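Local coordinates for protein PrgZ (PDB 4FAJ) that binds peptide pheromones outside the cell as a membrane-anchored receptor of the solute-binding protein 5 family, probably serving peptide uptake, at residues K336-R339 / K340-Y344; S350-K353 / K354-N358; G365-P368 / K369-F373; N377-D380 / F381-K385. All coordinates share one frame; numbering follows the deposited sequence. Where two conformers were deposited one is given.

Contact 1. Residues K336-R339 / K340-Y344; sequences KNVR and KAINY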
loop_
_atom_site.group_PDB
_atom_site.type_symbol
_atom_site.label_atom_id
_atom_site.label_comp_id
_atom_site.label_asym_id
_atom_site.label_seq_id
_atom_site.Cartn_x
_atom_site.Cartn_y
_atom_site.Cartn_z
ATOM N N LYS A 336 1.958 22.619 -16.898
ATOM C CA LYS A 336 1.524 21.344 -17.493
ATOM C C LYS A 336 2.524 20.804 -18.524
ATOM O O LYS A 336 2.742 19.604 -18.592
ATOM C CB LYS A 336 0.130 21.476 -18.127
ATOM C CG LYS A 336 -0.528 20.133 -18.433
ATOM C CD LYS A 336 -1.942 20.282 -19.012
ATOM C CE LYS A 336 -2.953 20.606 -17.915
ATOM N NZ LYS A 336 -4.355 20.644 -18.406
ATOM N N ASN A 337 3.132 21.683 -19.317
ATOM C CA ASN A 337 4.139 21.241 -20.299
ATOM C C ASN A 337 5.396 20.613 -19.674
ATOM O O ASN A 337 5.971 19.673 -20.230
ATOM C CB ASN A 337 4.517 22.378 -21.257
ATOM C CG ASN A 337 3.363 22.789 -22.171
ATOM O OD1 ASN A 337 2.683 21.946 -22.757
ATOM N ND2 ASN A 337 3.143 24.088 -22.292
ATOM N N VAL A 338 5.821 21.133 -18.523
ATOM C CA VAL A 338 6.934 20.544 -17.792
ATOM C C VAL A 338 6.560 19.114 -17.397
ATOM O O VAL A 338 7.330 18.183 -17.639
ATOM C CB VAL A 338 7.307 21.367 -16.527
ATOM C CG1 VAL A 338 8.310 20.601 -15.660
ATOM C CG2 VAL A 338 7.855 22.733 -16.923
ATOM N N ARG A 339 5.369 18.941 -16.825
ATOM C CA ARG A 339 4.923 17.614 -16.377
ATOM C C ARG A 339 4.870 16.618 -17.547
ATOM O O ARG A 339 5.336 15.493 -17.434
ATOM C CB ARG A 339 3.566 17.702 -15.669
ATOM C CG ARG A 339 3.582 18.551 -14.389
ATOM C CD ARG A 339 2.374 18.289 -13.511
ATOM N NE ARG A 339 1.119 18.544 -14.222
ATOM C CZ ARG A 339 0.502 19.724 -14.284
ATOM N NH1 ARG A 339 1.012 20.801 -13.683
ATOM N NH2 ARG A 339 -0.625 19.840 -14.966
ATOM N N LYS A 340 4.346 17.062 -18.685
ATOM C CA LYS A 340 4.282 16.210 -19.871
ATOM C C LYS A 340 5.667 15.894 -20.415
ATOM O O LYS A 340 5.910 14.777 -20.866
ATOM C CB LYS A 340 3.409 16.860 -20.950
ATOM C CG LYS A 340 1.953 16.917 -20.551
ATOM C CD LYS A 340 1.107 17.610 -21.621
ATOM C CE LYS A 340 -0.374 17.530 -21.278
ATOM N NZ LYS A 340 -1.191 18.353 -22.221
ATOM N N ALA A 341 6.581 16.865 -20.361
ATOM C CA ALA A 341 7.976 16.607 -20.741
ATOM C C ALA A 341 8.583 15.502 -19.875
ATOM O O ALA A 341 9.254 14.617 -20.385
ATOM C CB ALA A 341 8.809 17.868 -20.646
ATOM N N ILE A 342 8.335 15.563 -18.571
ATOM C CA ILE A 342 8.851 14.555 -17.637
ATOM C C ILE A 342 8.305 13.174 -18.019
ATOM O O ILE A 342 9.075 12.207 -18.158
ATOM C CB ILE A 342 8.508 14.911 -16.163
ATOM C CG1 ILE A 342 9.299 16.152 -15.716
ATOM C CG2 ILE A 342 8.796 13.741 -15.218
ATOM C CD1 ILE A 342 8.830 16.715 -14.364
ATOM N N ASN A 343 6.993 13.093 -18.227
ATOM C CA ASN A 343 6.359 11.836 -18.620
ATOM C C ASN A 343 6.969 11.242 -19.895
ATOM O O ASN A 343 7.341 10.074 -19.918
ATOM C CB ASN A 343 4.856 12.012 -18.827
ATOM C CG ASN A 343 4.203 10.767 -19.373
ATOM O OD1 ASN A 343 4.199 9.722 -18.718
ATOM N ND2 ASN A 343 3.682 10.855 -20.588
ATOM N N TYR A 344 7.062 12.039 -20.953
ATOM C CA TYR A 344 7.574 11.528 -22.232
ATOM C C TYR A 344 9.065 11.167 -22.191
ATOM O O TYR A 344 9.539 10.362 -23.009
ATOM C CB TYR A 344 7.296 12.515 -23.367
ATOM C CG TYR A 344 5.869 12.470 -23.857
ATOM C CD1 TYR A 344 5.364 11.334 -24.474
ATOM C CD2 TYR A 344 5.020 13.559 -23.696
ATOM C CE1 TYR A 344 4.064 11.289 -24.935
ATOM C CE2 TYR A 344 3.715 13.523 -24.148
ATOM C CZ TYR A 344 3.238 12.381 -24.759
ATOM O OH TYR A 344 1.933 12.343 -25.205
HETATM O O HOH W 1 0.209 21.318 -21.705
#
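With CG opposite its carbonyl carbon (chi1 -68°) and an extended chain beyond, Lys340 runs back past the carbonyl of Lys336, whose own CG is turned opposite its backbone N (chi1 -165°) onto the same flank of the helix. The two chains touch through their aliphatic parts: CG of Lys336 is 3.9 Å from CE of Lys340. A bend at chi3 then carries the amino group of Lys336 off, leaving the two NZ atoms of Lys336 and Lys340 5.5 Å apart. Long, flexible lysines suit this place, since their methylenes can pack while their charges diverge; Lys336 also makes a long, weak ion pair with Asp524. A water gives a hydrogen bond of 2.8 Å to OD1 of Asn337 and takes a weak one from NZ of Lys340, while ND2 of Asn337 bonds Glu404.

Beneath lies the i to i+4 bonding of the alpha-helix 336-345, as in Ala341 N to Asn337 O, 2.9 Å. On its buried flank CG1 of Val338 meets CD1 of Ile342 at 4.1 Å, one turn apart, and these branched residues pack on to helix 331-334; Ile342 also meets strand 311-324. Arg339 turns one guanidinium face to CA of Lys336, 3.5 Å above the plane and toward the rim, and gives hydrogen bonds from NH1 to Leu333 O and from NH2 to Asp524 O.

Contact 2. Residues S350-K353 / K354-N358; sequences SLVK and KLLDN. With ZN (zinc ion), chain G.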
loop_
_atom_site.group_PDB
_atom_site.type_symbol
_atom_site.label_atom_id
_atom_site.label_comp_id
_atom_site.label_asym_id
_atom_site.label_seq_id
_atom_site.Cartn_x
_atom_site.Cartn_y
_atom_site.Cartn_z
ATOM N N SER A 350 13.669 0.451 -20.852
ATOM C CA SER A 350 15.073 0.358 -20.441
ATOM C C SER A 350 15.218 0.181 -18.933
ATOM O O SER A 350 16.031 -0.626 -18.476
ATOM C CB SER A 350 15.861 1.582 -20.900
ATOM O OG SER A 350 16.010 1.567 -22.305
ATOM N N LEU A 351 14.416 0.906 -18.161
ATOM C CA LEU A 351 14.439 0.765 -16.700
ATOM C C LEU A 351 14.133 -0.663 -16.258
ATOM O O LEU A 351 14.889 -1.247 -15.493
ATOM C CB LEU A 351 13.426 1.718 -16.050
ATOM C CG LEU A 351 13.178 1.618 -14.544
ATOM C CD1 LEU A 351 14.408 2.024 -13.776
ATOM C CD2 LEU A 351 12.000 2.512 -14.166
ATOM N N VAL A 352 13.037 -1.224 -16.753
ATOM C CA VAL A 352 12.601 -2.548 -16.295
ATOM C C VAL A 352 13.491 -3.675 -16.838
ATOM O O VAL A 352 13.724 -4.669 -16.139
ATOM C CB VAL A 352 11.107 -2.821 -16.613
ATOM C CG1 VAL A 352 10.197 -1.711 -15.998
ATOM C CG2 VAL A 352 10.886 -2.950 -18.097
ATOM N N LYS A 353 13.995 -3.519 -18.063
ATOM C CA LYS A 353 14.857 -4.544 -18.680
ATOM C C LYS A 353 16.257 -4.599 -18.059
ATOM O O LYS A 353 16.800 -5.685 -17.815
ATOM C CB LYS A 353 14.998 -4.298 -20.185
ATOM C CG LYS A 353 13.747 -4.633 -21.001
ATOM C CD LYS A 353 13.852 -4.166 -22.467
ATOM C CE LYS A 353 15.083 -4.725 -23.167
ATOM N NZ LYS A 353 15.265 -6.190 -22.921
ATOM N N LYS A 354 16.837 -3.433 -17.807
ATOM C CA LYS A 354 18.244 -3.332 -17.432
ATOM C C LYS A 354 18.400 -3.147 -15.939
ATOM O O LYS A 354 19.107 -3.911 -15.293
ATOM C CB LYS A 354 18.904 -2.168 -18.177
ATOM C CG LYS A 354 18.658 -2.185 -19.671
ATOM C CD LYS A 354 19.124 -0.900 -20.348
ATOM C CE LYS A 354 18.718 -0.873 -21.829
ATOM N NZ LYS A 354 18.853 0.483 -22.455
ATOM N N LEU A 355 17.709 -2.161 -15.386
ATOM C CA LEU A 355 17.845 -1.837 -13.972
ATOM C C LEU A 355 17.164 -2.853 -13.057
ATOM O O LEU A 355 17.782 -3.344 -12.122
ATOM C CB LEU A 355 17.322 -0.425 -13.701
ATOM C CG LEU A 355 17.620 0.168 -12.326
ATOM C CD1 LEU A 355 17.516 1.680 -12.384
ATOM C CD2 LEU A 355 16.692 -0.389 -11.271
ATOM N N LEU A 356 15.902 -3.181 -13.328
ATOM C CA LEU A 356 15.160 -4.096 -12.468
ATOM C C LEU A 356 15.376 -5.550 -12.848
ATOM O O LEU A 356 15.770 -6.349 -12.006
ATOM C CB LEU A 356 13.675 -3.771 -12.492
ATOM C CG LEU A 356 13.363 -2.363 -12.004
ATOM C CD1 LEU A 356 11.888 -2.098 -12.181
ATOM C CD2 LEU A 356 13.800 -2.175 -10.565
ATOM N N ASP A 357 15.067 -5.885 -14.100
ATOM C CA ASP A 357 15.396 -7.181 -14.696
ATOM C C ASP A 357 14.910 -8.375 -13.855
ATOM O O ASP A 357 15.612 -9.375 -13.704
ATOM C CB ASP A 357 16.913 -7.268 -14.913
ATOM C CG ASP A 357 17.303 -8.330 -15.914
ATOM O OD1 ASP A 357 16.403 -8.911 -16.561
ATOM O OD2 ASP A 357 18.521 -8.577 -16.056
ATOM N N ASN A 358 13.697 -8.271 -13.330
ATOM C CA ASN A 358 13.217 -9.231 -12.344
ATOM C C ASN A 358 11.713 -9.481 -12.413
ATOM O O ASN A 358 11.098 -9.798 -11.402
ATOM C CB ASN A 358 13.568 -8.706 -10.949
ATOM C CG ASN A 358 12.840 -7.421 -10.609
ATOM O OD1 ASN A 358 12.102 -6.868 -11.435
ATOM N ND2 ASN A 358 13.051 -6.927 -9.391
HETATM ZN ZN ZN G . 16.898 -9.989 -18.401
HETATM O O HOH W 2 11.902 -6.308 -14.838
#
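Ser350 meets Lys354 one turn on: its O accepts from Lys354 N at 3.0 Å, and in one conformer OG takes a hydrogen bond from NZ of the extended Lys354, besides its hydrogen bond with Asp347. Leu351 lies side by side with Leu355, their CD1 methyls pressed tightly together at 3.4 Å. Leu351 O accepts from Leu356 N at 3.1 Å, the i to i+5 bond of a pi-type turn, and only weakly from Leu355 N, the ordinary i+4 donor. Val352 O repeats that wider step, accepting from Asp357 N at 2.7 Å, while its CG1 meets CD1 of Leu356 at 4.2 Å. At Lys353 the Asp357 carboxylate, its CG opposite the backbone N (chi1 -161°), packs without a hydrogen bond along the carbonyl, CG of Asp357 being 3.3 Å from O of Lys353.

Asp357 leaves the helix with positive phi, and its OD1 binds a zinc ion at 2.2 Å; Lys306 also bonds this oxygen, probably helping to balance the carboxylate. Leucines suit the inner flank. Leu356 packs on an aromatic side chain of the bound peptide, helping to line its site; helix 348-356 lays Leu351 and Leu355 against Phe429 of helix 421-437 and Val352 on Phe531 of strand 528-539.

Contact 3. Residues G365-P368 / K369-F373; sequences GVVP and KEMAF. With ZN (zinc ion), chain H.
The bend in which Met371 turns back on Val367 and Pro368 belongs to the long loop between strand 361-362 and helix 391-402, and there Glu370 presents a carboxylate to a zinc ion. Met371 holds CG opposite its backbone N (chi1 178°), which sends the side chain back across the earlier segment, and a bend at chi3 (84°) then brings the methyl round. CE of Met371 reaches CG1 of Val367 at 3.6 Å, the two side chains crossing at about a right angle, and SD of Met371 lies 4.0 Å from CG of Pro368. An unbranched, pliable methionine suits this place, since it can follow the surface made by a branched valine and a rigid proline ring.

The backbones are joined by water instead of by direct hydrogen bonds. One water molecule apparently donates to Pro368 O at 2.7 Å and accepts from Ala372 N at 2.9 Å, spanning the mouth of the bend. Glu370 itself has positive phi (66°). OE2 of Glu370 binds the zinc ion at 2.2 Å. OE1 of Glu370 is farther from the zinc ion at 2.7 Å, an unequal two-oxygen grip; the ring of Phe373 has OE1 in its plane, at its edge.

Outside the loop, Lys369 O accepts from Gln532, and Phe479 of helix 477-480 covers Pro368 and Met371. The chemistry is thus divided: apolar contacts and a water hold the inner side of the bend, while the metal is bound through an exposed acidic side chain whose charge would be partly offset by zinc.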
loop_
_atom_site.group_PDB
_atom_site.type_symbol
_atom_site.label_atom_id
_atom_site.label_comp_id
_atom_site.label_asym_id
_atom_site.label_seq_id
_atom_site.Cartn_x
_atom_site.Cartn_y
_atom_site.Cartn_z
ATOM N N GLY A 365 -0.412 2.782 -17.580
ATOM C CA GLY A 365 -1.312 3.797 -17.047
ATOM C C GLY A 365 -1.093 3.878 -15.548
ATOM O O GLY A 365 -0.129 3.300 -15.017
ATOM N N VAL A 366 -1.977 4.583 -14.853
ATOM C CA VAL A 366 -1.916 4.654 -13.390
ATOM C C VAL A 366 -2.213 3.271 -12.790
ATOM O O VAL A 366 -1.530 2.831 -11.860
ATOM C CB VAL A 366 -2.913 5.708 -12.860
ATOM C CG1 VAL A 366 -3.088 5.637 -11.363
ATOM C CG2 VAL A 366 -2.478 7.131 -13.309
ATOM N N VAL A 367 -3.232 2.607 -13.327
ATOM C CA VAL A 367 -3.702 1.328 -12.796
ATOM C C VAL A 367 -2.853 0.212 -13.386
ATOM O O VAL A 367 -2.589 0.220 -14.591
ATOM C CB VAL A 367 -5.191 1.074 -13.131
ATOM C CG1 VAL A 367 -5.628 -0.294 -12.636
ATOM C CG2 VAL A 367 -6.066 2.156 -12.514
ATOM N N PRO A 368 -2.380 -0.720 -12.535
ATOM C CA PRO A 368 -1.577 -1.841 -13.023
ATOM C C PRO A 368 -2.372 -2.942 -13.731
ATOM O O PRO A 368 -3.573 -3.041 -13.568
ATOM C CB PRO A 368 -0.943 -2.397 -11.753
ATOM C CG PRO A 368 -1.879 -2.023 -10.644
ATOM C CD PRO A 368 -2.505 -0.728 -11.058
ATOM N N LYS A 369 -1.666 -3.764 -14.509
ATOM C CA LYS A 369 -2.275 -4.895 -15.213
ATOM C C LYS A 369 -2.503 -6.073 -14.272
ATOM O O LYS A 369 -1.860 -6.175 -13.211
ATOM C CB LYS A 369 -1.379 -5.339 -16.378
ATOM C CG LYS A 369 -1.275 -4.321 -17.480
ATOM C CD LYS A 369 -0.041 -4.516 -18.370
ATOM C CE LYS A 369 -0.341 -5.186 -19.673
ATOM N NZ LYS A 369 0.834 -4.999 -20.610
ATOM N N GLU A 370 -3.418 -6.952 -14.683
ATOM C CA GLU A 370 -3.722 -8.224 -14.007
ATOM C C GLU A 370 -4.344 -8.052 -12.624
ATOM O O GLU A 370 -4.290 -8.962 -11.811
ATOM C CB GLU A 370 -2.479 -9.132 -13.868
ATOM C CG GLU A 370 -1.550 -9.183 -15.056
ATOM C CD GLU A 370 -2.230 -9.595 -16.327
ATOM O OE1 GLU A 370 -3.235 -10.351 -16.271
ATOM O OE2 GLU A 370 -1.739 -9.171 -17.400
ATOM N N MET A 371 -4.921 -6.890 -12.352
ATOM C CA MET A 371 -5.494 -6.605 -11.048
ATOM C C MET A 371 -7.007 -6.706 -11.120
ATOM O O MET A 371 -7.620 -7.461 -10.365
ATOM C CB MET A 371 -5.084 -5.198 -10.592
ATOM C CG MET A 371 -5.648 -4.737 -9.257
ATOM S SD MET A 371 -5.485 -2.942 -9.065
ATOM C CE MET A 371 -6.943 -2.346 -9.928
ATOM N N ALA A 372 -7.603 -5.924 -12.012
ATOM C CA ALA A 372 -9.056 -5.773 -12.068
ATOM C C ALA A 372 -9.576 -6.107 -13.457
ATOM O O ALA A 372 -9.074 -5.586 -14.454
ATOM C CB ALA A 372 -9.438 -4.369 -11.704
ATOM N N PHE A 373 -10.592 -6.963 -13.509
ATOM C CA PHE A 373 -11.197 -7.396 -14.769
ATOM C C PHE A 373 -12.696 -7.076 -14.790
ATOM O O PHE A 373 -13.387 -7.183 -13.773
ATOM C CB PHE A 373 -10.981 -8.895 -14.985
ATOM C CG PHE A 373 -9.535 -9.294 -15.036
ATOM C CD1 PHE A 373 -8.849 -9.311 -16.241
ATOM C CD2 PHE A 373 -8.856 -9.654 -13.875
ATOM C CE1 PHE A 373 -7.503 -9.670 -16.296
ATOM C CE2 PHE A 373 -7.513 -10.015 -13.920
ATOM C CZ PHE A 373 -6.838 -10.025 -15.140
HETATM ZN ZN ZN H . -3.104 -9.876 -18.917
HETATM O O HOH W 3 -5.835 -4.572 -13.823
#

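Contact 4. Residues N377-D380 / F381-K385; sequences NKKD and FANEK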
loop_
_atom_site.group_PDB
_atom_site.type_symbol
_atom_site.label_atom_id
_atom_site.label_comp_id
_atom_site.label_asym_id
_atom_site.label_seq_id
_atom_site.Cartn_x
_atom_site.Cartn_y
_atom_site.Cartn_z
ATOM N N ASN A 377 -17.304 -8.393 -19.583
ATOM C CA ASN A 377 -16.508 -8.919 -20.710
ATOM C C ASN A 377 -15.136 -9.508 -20.339
ATOM O O ASN A 377 -14.389 -9.948 -21.211
ATOM C CB ASN A 377 -16.367 -7.849 -21.815
ATOM C CG ASN A 377 -15.575 -6.624 -21.359
ATOM O OD1 ASN A 377 -14.693 -6.721 -20.512
ATOM N ND2 ASN A 377 -15.893 -5.475 -21.923
ATOM N N LYS A 378 -14.809 -9.505 -19.046
ATOM C CA LYS A 378 -13.574 -10.114 -18.533
ATOM C C LYS A 378 -12.273 -9.402 -18.942
ATOM O O LYS A 378 -11.190 -9.923 -18.690
ATOM C CB LYS A 378 -13.503 -11.606 -18.905
ATOM C CG LYS A 378 -14.778 -12.406 -18.613
ATOM C CD LYS A 378 -15.235 -12.240 -17.166
ATOM C CE LYS A 378 -16.445 -13.121 -16.843
ATOM N NZ LYS A 378 -17.657 -12.749 -17.644
ATOM N N LYS A 379 -12.374 -8.212 -19.531
ATOM C CA LYS A 379 -11.186 -7.478 -19.982
ATOM C C LYS A 379 -10.468 -6.822 -18.792
ATOM O O LYS A 379 -11.111 -6.292 -17.893
ATOM C CB LYS A 379 -11.557 -6.379 -20.981
ATOM C CG LYS A 379 -12.098 -6.829 -22.323
ATOM C CD LYS A 379 -12.565 -5.580 -23.103
ATOM C CE LYS A 379 -12.991 -5.893 -24.524
ATOM N NZ LYS A 379 -12.887 -4.678 -25.369
ATOM N N ASP A 380 -9.139 -6.871 -18.810
ATOM C CA ASP A 380 -8.294 -6.141 -17.858
ATOM C C ASP A 380 -8.630 -4.653 -17.964
ATOM O O ASP A 380 -8.785 -4.148 -19.072
ATOM C CB ASP A 380 -6.809 -6.393 -18.203
ATOM C CG ASP A 380 -5.853 -5.973 -17.102
ATOM O OD1 ASP A 380 -6.102 -4.968 -16.402
ATOM O OD2 ASP A 380 -4.802 -6.630 -16.958
ATOM N N PHE A 381 -8.750 -3.959 -16.830
ATOM C CA PHE A 381 -8.981 -2.495 -16.817
ATOM C C PHE A 381 -7.826 -1.747 -17.485
ATOM O O PHE A 381 -8.015 -0.721 -18.170
ATOM C CB PHE A 381 -9.132 -1.995 -15.375
ATOM C CG PHE A 381 -9.448 -0.522 -15.260
ATOM C CD1 PHE A 381 -10.755 -0.069 -15.317
ATOM C CD2 PHE A 381 -8.440 0.409 -15.047
ATOM C CE1 PHE A 381 -11.053 1.284 -15.181
ATOM C CE2 PHE A 381 -8.742 1.768 -14.949
ATOM C CZ PHE A 381 -10.056 2.192 -15.014
ATOM N N ALA A 382 -6.620 -2.251 -17.253
ATOM C CA ALA A 382 -5.411 -1.636 -17.789
ATOM C C ALA A 382 -5.124 -2.197 -19.190
ATOM O O ALA A 382 -4.159 -2.921 -19.392
ATOM C CB ALA A 382 -4.250 -1.894 -16.825
ATOM N N ASN A 383 -5.971 -1.870 -20.161
ATOM C CA ASN A 383 -5.839 -2.445 -21.504
ATOM C C ASN A 383 -5.500 -1.440 -22.602
ATOM O O ASN A 383 -5.653 -1.737 -23.794
ATOM C CB ASN A 383 -7.095 -3.234 -21.869
ATOM C CG ASN A 383 -8.335 -2.380 -21.939
ATOM O OD1 ASN A 383 -8.356 -1.229 -21.507
ATOM N ND2 ASN A 383 -9.399 -2.960 -22.468
ATOM N N GLU A 384 -5.039 -0.258 -22.191
ATOM C CA GLU A 384 -4.639 0.795 -23.121
ATOM C C GLU A 384 -3.248 1.286 -22.767
ATOM O O GLU A 384 -2.925 1.450 -21.590
ATOM C CB GLU A 384 -5.615 1.973 -23.045
ATOM C CG GLU A 384 -6.958 1.711 -23.663
ATOM C CD GLU A 384 -7.865 2.924 -23.606
ATOM O OE1 GLU A 384 -7.454 4.000 -24.084
ATOM O OE2 GLU A 384 -8.998 2.802 -23.098
ATOM N N LYS A 385 -2.418 1.518 -23.784
ATOM C CA LYS A 385 -1.090 2.049 -23.578
ATOM C C LYS A 385 -1.189 3.583 -23.516
ATOM O O LYS A 385 -1.048 4.273 -24.531
ATOM C CB LYS A 385 -0.155 1.590 -24.701
ATOM C CG LYS A 385 1.319 1.717 -24.358
ATOM C CD LYS A 385 2.172 1.260 -25.522
ATOM C CE LYS A 385 3.552 0.817 -25.079
ATOM N NZ LYS A 385 4.275 0.156 -26.212
#
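Hydrogen bonding comes first, through Asp380 and Ala382. OD1 of Asp380 accepts from Ala382 N at 2.9 Å, the N-H pointing fairly straight (154°) but arriving from above the carboxylate plane, 42° out of it. With CG opposite its own backbone N (chi1 -166°), Asp380 lays the carboxylate forward over the next two residues, as a short acidic side chain can. Its other oxygen is engaged too: OD2 of Asp380 takes the backbone N-H of Glu370, so that both carboxylate oxygens hold main chain, and the nearest side-chain atom of Asp380 lies about 4 Å from a zinc ion. Upstream, OD1 of Asn377 accepts from Lys379 N at 2.9 Å.

Packing is of two kinds. On the exposed side CB of Asn383 sits 3.4 Å from O of Asp380; the buried methyl of Ala382 has its CB 3.6 Å from OD1 of Asp380, where a small side chain fits close to the carboxylate. Phe381 instead sends its ring inward, to a T-shaped contact with Trp511 and a cation-pi contact with Lys515, both on helix 510-524; Lys515 also bonds Phe381 O.

In the main chain a weak bond of 3.1 Å joins Asn383 N to Phe381 O round Ala382. An Asx turn at Asn377 and an inverse gamma turn at Ala382 are compact turns of the kind that shape a loop lacking helix or strand.

Contacts 1 and 2 are one-turn pairings on successive helices, 336-345 and 348-356, whereas contacts 3 and 4 belong to a single loop and touch each other, with centres about 8 Å apart. The first three are mainly buried, though each has an outer polar side; contact 4 is only partly buried. Regular i to i+4 bonds serve contact 1, and pi-type steps end the helix in contact 2. Lacking such repeats, contact 3 uses a water, and contact 4 a carboxylate. Contacts 2 and 3 each bring an acidic ligand to a zinc ion, contact 4 lies close to the second of these ions, and contact 1 is remote from the metals.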